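Local coordinates for chorismatase (Streptomyces hygroscopicus, PDB 4BPS), which hydrolyses chorismate to a dihydroxycyclohexadiene carboxylate and pyruvate, a step in the biosynthesis of the immunosuppressants FK506 and FK520, at residues I15-T27 with D69-P81. Numbering follows the deposited sequence.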
# COMPACT_ATOMS: atom_id res chain seq x y z
N ILE A 15 -16.49 -16.80 -18.24
CA ILE A 15 -16.87 -16.59 -16.85
C ILE A 15 -16.71 -15.11 -16.46
O ILE A 15 -15.67 -14.49 -16.75
CB ILE A 15 -16.04 -17.53 -15.93
CG1 ILE A 15 -16.33 -19.00 -16.27
CG2 ILE A 15 -16.35 -17.25 -14.47
CD1 ILE A 15 -15.42 -20.01 -15.56
N SER A 16 -17.74 -14.53 -15.85
CA SER A 16 -17.73 -13.12 -15.45
C SER A 16 -16.69 -12.92 -14.32
O SER A 16 -16.75 -13.62 -13.29
CB SER A 16 -19.12 -12.66 -14.97
OG SER A 16 -20.12 -12.81 -15.97
N VAL A 17 -15.76 -11.98 -14.51
CA VAL A 17 -14.75 -11.71 -13.51
C VAL A 17 -14.52 -10.22 -13.42
O VAL A 17 -14.46 -9.52 -14.44
CB VAL A 17 -13.42 -12.45 -13.83
CG1 VAL A 17 -12.88 -12.05 -15.20
CG2 VAL A 17 -12.40 -12.19 -12.75
N THR A 18 -14.37 -9.73 -12.19
CA THR A 18 -14.06 -8.33 -11.92
C THR A 18 -12.79 -8.25 -11.07
O THR A 18 -12.67 -8.91 -10.04
CB THR A 18 -15.23 -7.66 -11.18
OG1 THR A 18 -16.43 -7.83 -11.94
CG2 THR A 18 -14.96 -6.17 -10.95
N ALA A 19 -11.85 -7.42 -11.51
CA ALA A 19 -10.59 -7.20 -10.79
C ALA A 19 -10.81 -6.27 -9.60
O ALA A 19 -11.79 -5.54 -9.55
CB ALA A 19 -9.57 -6.62 -11.74
N PRO A 20 -9.92 -6.32 -8.59
CA PRO A 20 -10.17 -5.55 -7.37
C PRO A 20 -10.23 -4.06 -7.61
O PRO A 20 -9.56 -3.53 -8.51
CB PRO A 20 -8.98 -5.90 -6.47
CG PRO A 20 -8.53 -7.27 -6.99
CD PRO A 20 -8.73 -7.18 -8.47
N TYR A 21 -11.04 -3.39 -6.80
CA TYR A 21 -11.17 -1.94 -6.89
C TYR A 21 -11.54 -1.40 -5.52
O TYR A 21 -11.94 -2.14 -4.62
CB TYR A 21 -12.19 -1.53 -7.96
CG TYR A 21 -13.60 -2.03 -7.75
CD1 TYR A 21 -13.98 -3.31 -8.16
CD2 TYR A 21 -14.56 -1.22 -7.18
CE1 TYR A 21 -15.29 -3.77 -8.01
CE2 TYR A 21 -15.87 -1.67 -7.03
CZ TYR A 21 -16.24 -2.95 -7.48
OH TYR A 21 -17.53 -3.40 -7.35
N CYS A 22 -11.40 -0.10 -5.37
CA CYS A 22 -11.49 0.55 -4.09
C CYS A 22 -12.66 1.55 -4.00
O CYS A 22 -13.06 2.17 -5.01
CB CYS A 22 -10.14 1.31 -3.87
SG CYS A 22 -9.83 1.91 -2.22
N ARG A 23 -13.17 1.70 -2.78
CA ARG A 23 -14.07 2.80 -2.43
C ARG A 23 -13.62 3.40 -1.11
O ARG A 23 -13.09 2.68 -0.27
CB ARG A 23 -15.51 2.30 -2.23
CG ARG A 23 -16.18 1.74 -3.47
CD ARG A 23 -16.64 2.83 -4.42
NE ARG A 23 -17.39 2.27 -5.54
CZ ARG A 23 -16.88 1.95 -6.73
NH1 ARG A 23 -15.60 2.15 -7.00
NH2 ARG A 23 -17.67 1.43 -7.67
N PHE A 24 -13.86 4.70 -0.93
CA PHE A 24 -13.67 5.34 0.37
C PHE A 24 -15.05 5.65 0.93
O PHE A 24 -15.91 6.22 0.24
CB PHE A 24 -12.89 6.64 0.25
CG PHE A 24 -11.43 6.50 -0.14
CD1 PHE A 24 -10.79 5.27 -0.25
CD2 PHE A 24 -10.71 7.65 -0.39
CE1 PHE A 24 -9.44 5.20 -0.59
CE2 PHE A 24 -9.38 7.59 -0.73
CZ PHE A 24 -8.73 6.37 -0.83
N GLU A 25 -15.27 5.23 2.17
CA GLU A 25 -16.57 5.39 2.80
C GLU A 25 -16.42 6.08 4.15
O GLU A 25 -15.37 6.07 4.79
CB GLU A 25 -17.26 4.02 3.00
CG GLU A 25 -17.42 3.13 1.75
CD GLU A 25 -18.42 3.63 0.69
OE1 GLU A 25 -19.21 4.55 1.01
OE2 GLU A 25 -18.42 3.10 -0.46
N LYS A 26 -17.50 6.67 4.61
CA LYS A 26 -17.53 7.27 5.93
C LYS A 26 -17.62 6.14 6.95
O LYS A 26 -18.50 5.29 6.86
CB LYS A 26 -18.75 8.18 6.07
CG LYS A 26 -18.63 9.48 5.30
CD LYS A 26 -17.65 10.45 5.98
CE LYS A 26 -16.26 10.44 5.34
NZ LYS A 26 -15.40 11.54 5.86
N THR A 27 -16.71 6.14 7.92
CA THR A 27 -16.73 5.09 8.93
C THR A 27 -17.99 5.28 9.77
O THR A 27 -18.36 6.39 10.12
CB THR A 27 -15.47 5.13 9.81
OG1 THR A 27 -14.31 5.00 8.97
CG2 THR A 27 -15.47 3.98 10.84
N ASP A 69 -11.83 13.57 12.64
CA ASP A 69 -12.52 14.08 11.45
C ASP A 69 -11.77 13.73 10.14
O ASP A 69 -12.26 14.00 9.05
CB ASP A 69 -12.90 15.57 11.56
CG ASP A 69 -11.72 16.51 11.57
OD1 ASP A 69 -10.56 16.11 11.36
OD2 ASP A 69 -11.98 17.72 11.79
N GLU A 70 -10.62 13.06 10.26
CA GLU A 70 -9.90 12.53 9.11
C GLU A 70 -10.08 11.02 8.96
O GLU A 70 -9.52 10.41 8.03
CB GLU A 70 -8.42 12.88 9.23
CG GLU A 70 -8.24 14.35 8.99
CD GLU A 70 -6.89 14.89 9.41
OE1 GLU A 70 -6.13 14.19 10.14
OE2 GLU A 70 -6.59 16.03 8.99
N ALA A 71 -10.82 10.40 9.87
CA ALA A 71 -11.02 8.97 9.80
C ALA A 71 -11.90 8.63 8.62
O ALA A 71 -12.80 9.39 8.28
CB ALA A 71 -11.65 8.45 11.09
N PHE A 72 -11.64 7.48 7.98
CA PHE A 72 -12.50 7.00 6.90
C PHE A 72 -12.22 5.52 6.73
O PHE A 72 -11.23 5.00 7.27
CB PHE A 72 -12.26 7.77 5.58
CG PHE A 72 -10.99 7.37 4.88
CD1 PHE A 72 -9.75 7.85 5.30
CD2 PHE A 72 -11.02 6.49 3.81
CE1 PHE A 72 -8.59 7.45 4.65
CE2 PHE A 72 -9.88 6.09 3.16
CZ PHE A 72 -8.65 6.58 3.58
N THR A 73 -13.08 4.83 5.97
CA THR A 73 -12.88 3.42 5.69
C THR A 73 -12.48 3.22 4.23
O THR A 73 -13.13 3.72 3.29
CB THR A 73 -14.15 2.61 5.99
OG1 THR A 73 -14.51 2.85 7.34
CG2 THR A 73 -13.93 1.11 5.82
N GLU A 74 -11.38 2.50 4.06
CA GLU A 74 -10.90 2.08 2.75
C GLU A 74 -11.48 0.69 2.49
O GLU A 74 -11.16 -0.26 3.21
CB GLU A 74 -9.37 2.04 2.79
CG GLU A 74 -8.68 1.39 1.61
CD GLU A 74 -7.18 1.27 1.83
OE1 GLU A 74 -6.59 2.15 2.51
OE2 GLU A 74 -6.57 0.30 1.32
N VAL A 75 -12.35 0.56 1.48
CA VAL A 75 -13.06 -0.68 1.22
C VAL A 75 -12.59 -1.26 -0.11
O VAL A 75 -12.66 -0.59 -1.14
CB VAL A 75 -14.59 -0.46 1.17
CG1 VAL A 75 -15.30 -1.81 1.08
CG2 VAL A 75 -15.09 0.34 2.39
N TRP A 76 -12.13 -2.51 -0.08
CA TRP A 76 -11.75 -3.23 -1.28
C TRP A 76 -12.90 -4.11 -1.73
O TRP A 76 -13.60 -4.73 -0.92
CB TRP A 76 -10.45 -4.00 -1.05
CG TRP A 76 -9.32 -3.04 -1.07
CD1 TRP A 76 -8.77 -2.40 -0.00
CD2 TRP A 76 -8.72 -2.48 -2.24
NE1 TRP A 76 -7.82 -1.49 -0.44
CE2 TRP A 76 -7.79 -1.52 -1.82
CE3 TRP A 76 -8.89 -2.71 -3.61
CZ2 TRP A 76 -7.01 -0.80 -2.73
CZ3 TRP A 76 -8.11 -1.99 -4.50
CH2 TRP A 76 -7.18 -1.05 -4.06
N HIS A 77 -13.08 -4.14 -3.04
CA HIS A 77 -14.17 -4.83 -3.72
C HIS A 77 -13.62 -5.69 -4.85
O HIS A 77 -12.54 -5.40 -5.40
CB HIS A 77 -15.08 -3.81 -4.39
CG HIS A 77 -15.84 -2.93 -3.45
ND1 HIS A 77 -17.19 -3.10 -3.23
CD2 HIS A 77 -15.47 -1.85 -2.72
CE1 HIS A 77 -17.61 -2.16 -2.39
NE2 HIS A 77 -16.58 -1.41 -2.05
N ALA A 78 -14.39 -6.69 -5.27
CA ALA A 78 -14.13 -7.31 -6.57
C ALA A 78 -15.45 -7.83 -7.11
O ALA A 78 -16.07 -7.19 -7.95
CB ALA A 78 -13.06 -8.42 -6.46
N GLN A 79 -15.86 -9.00 -6.64
CA GLN A 79 -17.21 -9.50 -6.86
C GLN A 79 -17.53 -10.33 -5.63
O GLN A 79 -16.72 -10.40 -4.71
CB GLN A 79 -17.33 -10.28 -8.17
CG GLN A 79 -16.54 -11.55 -8.25
CD GLN A 79 -16.38 -12.01 -9.71
OE1 GLN A 79 -15.30 -11.86 -10.30
NE2 GLN A 79 -17.42 -12.62 -10.27
N ARG A 80 -18.72 -10.93 -5.60
CA ARG A 80 -19.14 -11.67 -4.42
C ARG A 80 -18.06 -12.66 -3.97
O ARG A 80 -17.70 -13.56 -4.71
CB ARG A 80 -20.42 -12.43 -4.79
CG ARG A 80 -20.95 -13.34 -3.70
CD ARG A 80 -22.27 -14.04 -4.09
NE ARG A 80 -22.26 -14.66 -5.43
CZ ARG A 80 -21.74 -15.87 -5.70
NH1 ARG A 80 -21.20 -16.60 -4.74
NH2 ARG A 80 -21.79 -16.36 -6.94
N PRO A 81 -17.56 -12.53 -2.73
CA PRO A 81 -16.55 -13.50 -2.31
C PRO A 81 -17.16 -14.89 -2.19
O PRO A 81 -18.31 -15.06 -1.74
CB PRO A 81 -16.12 -12.98 -0.94
CG PRO A 81 -16.35 -11.47 -1.04
CD PRO A 81 -17.63 -11.37 -1.82
O HOH W 1 -13.02 -11.43 -8.79
O HOH W 2 -17.66 0.45 -0.40
O HOH W 3 -12.67 11.69 6.72
O HOH W 4 -12.11 4.83 10.41
O HOH W 5 -15.46 8.86 8.04
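An antiparallel strand pair joins 21-25, an outermost strand of a mixed five-stranded sheet, to 72-77, which pairs with 38-44 on its far side. Tyr21-His77, Arg23-Val75 and Glu25-Thr73 are the hydrogen-bonded pairs, with N-to-O distances of 2.8 to 2.9 Å. Between them lie the non-hydrogen-bonded pairs Cys22-Trp76 and Phe24-Glu74.

On the face of Tyr21 and His77, the tyrosine ring lies over the histidine CB, which sits 3.5 Å from the Tyr21 ring centroid in a CH-pi contact. The two rings are nearly parallel, planes 16° apart, but slid so far that they barely overlap. Tyr21 chi1 of 60° sets CG between its own N and carbonyl carbon, which folds the ring across its neighbour. The ring edge, at Tyr21 CE1, comes to Ala78 O (3.5 Å). Replacing Tyr21 with an alanine would probably uncover the CB of His77 and leave a gap beside Ala78 O. The imidazole is held from both ends: ND1 is hydrogen-bonded to Thr37 OG1, and NE2 meets a water that also donates to Glu25 OE2.

On the other face, Cys22 CB lies over the six-membered ring of Trp76, 3.8 Å from its centroid, a CH-pi contact. Cys22 SG is further off, a sulfur-aromatic contact at 4.2 Å from the same centroid. Trp76 NE1 bonds in its ring plane to Glu74 OE2, while Glu74 OE1 forms a salt bridge with Lys297. Further along, the edge of Phe72 meets the face of Phe24, with CE2 over the centre of that ring.

Past the start of 21-25 and the end of 72-77, Thr18 N donates to Gln79 OE1 (3.0 Å). Gln79 NE2 donates in turn to Ser16 O, a longer bond of 3.3 Å. At the other end Thr27 OG1 and Thr73 OG1 are hydrogen-bonded, 2.7 Å apart. Gln79 and this hydroxyl pair carry polar bonding beyond the last backbone bonds, which probably helps hold both ends of the edge strand to its neighbour.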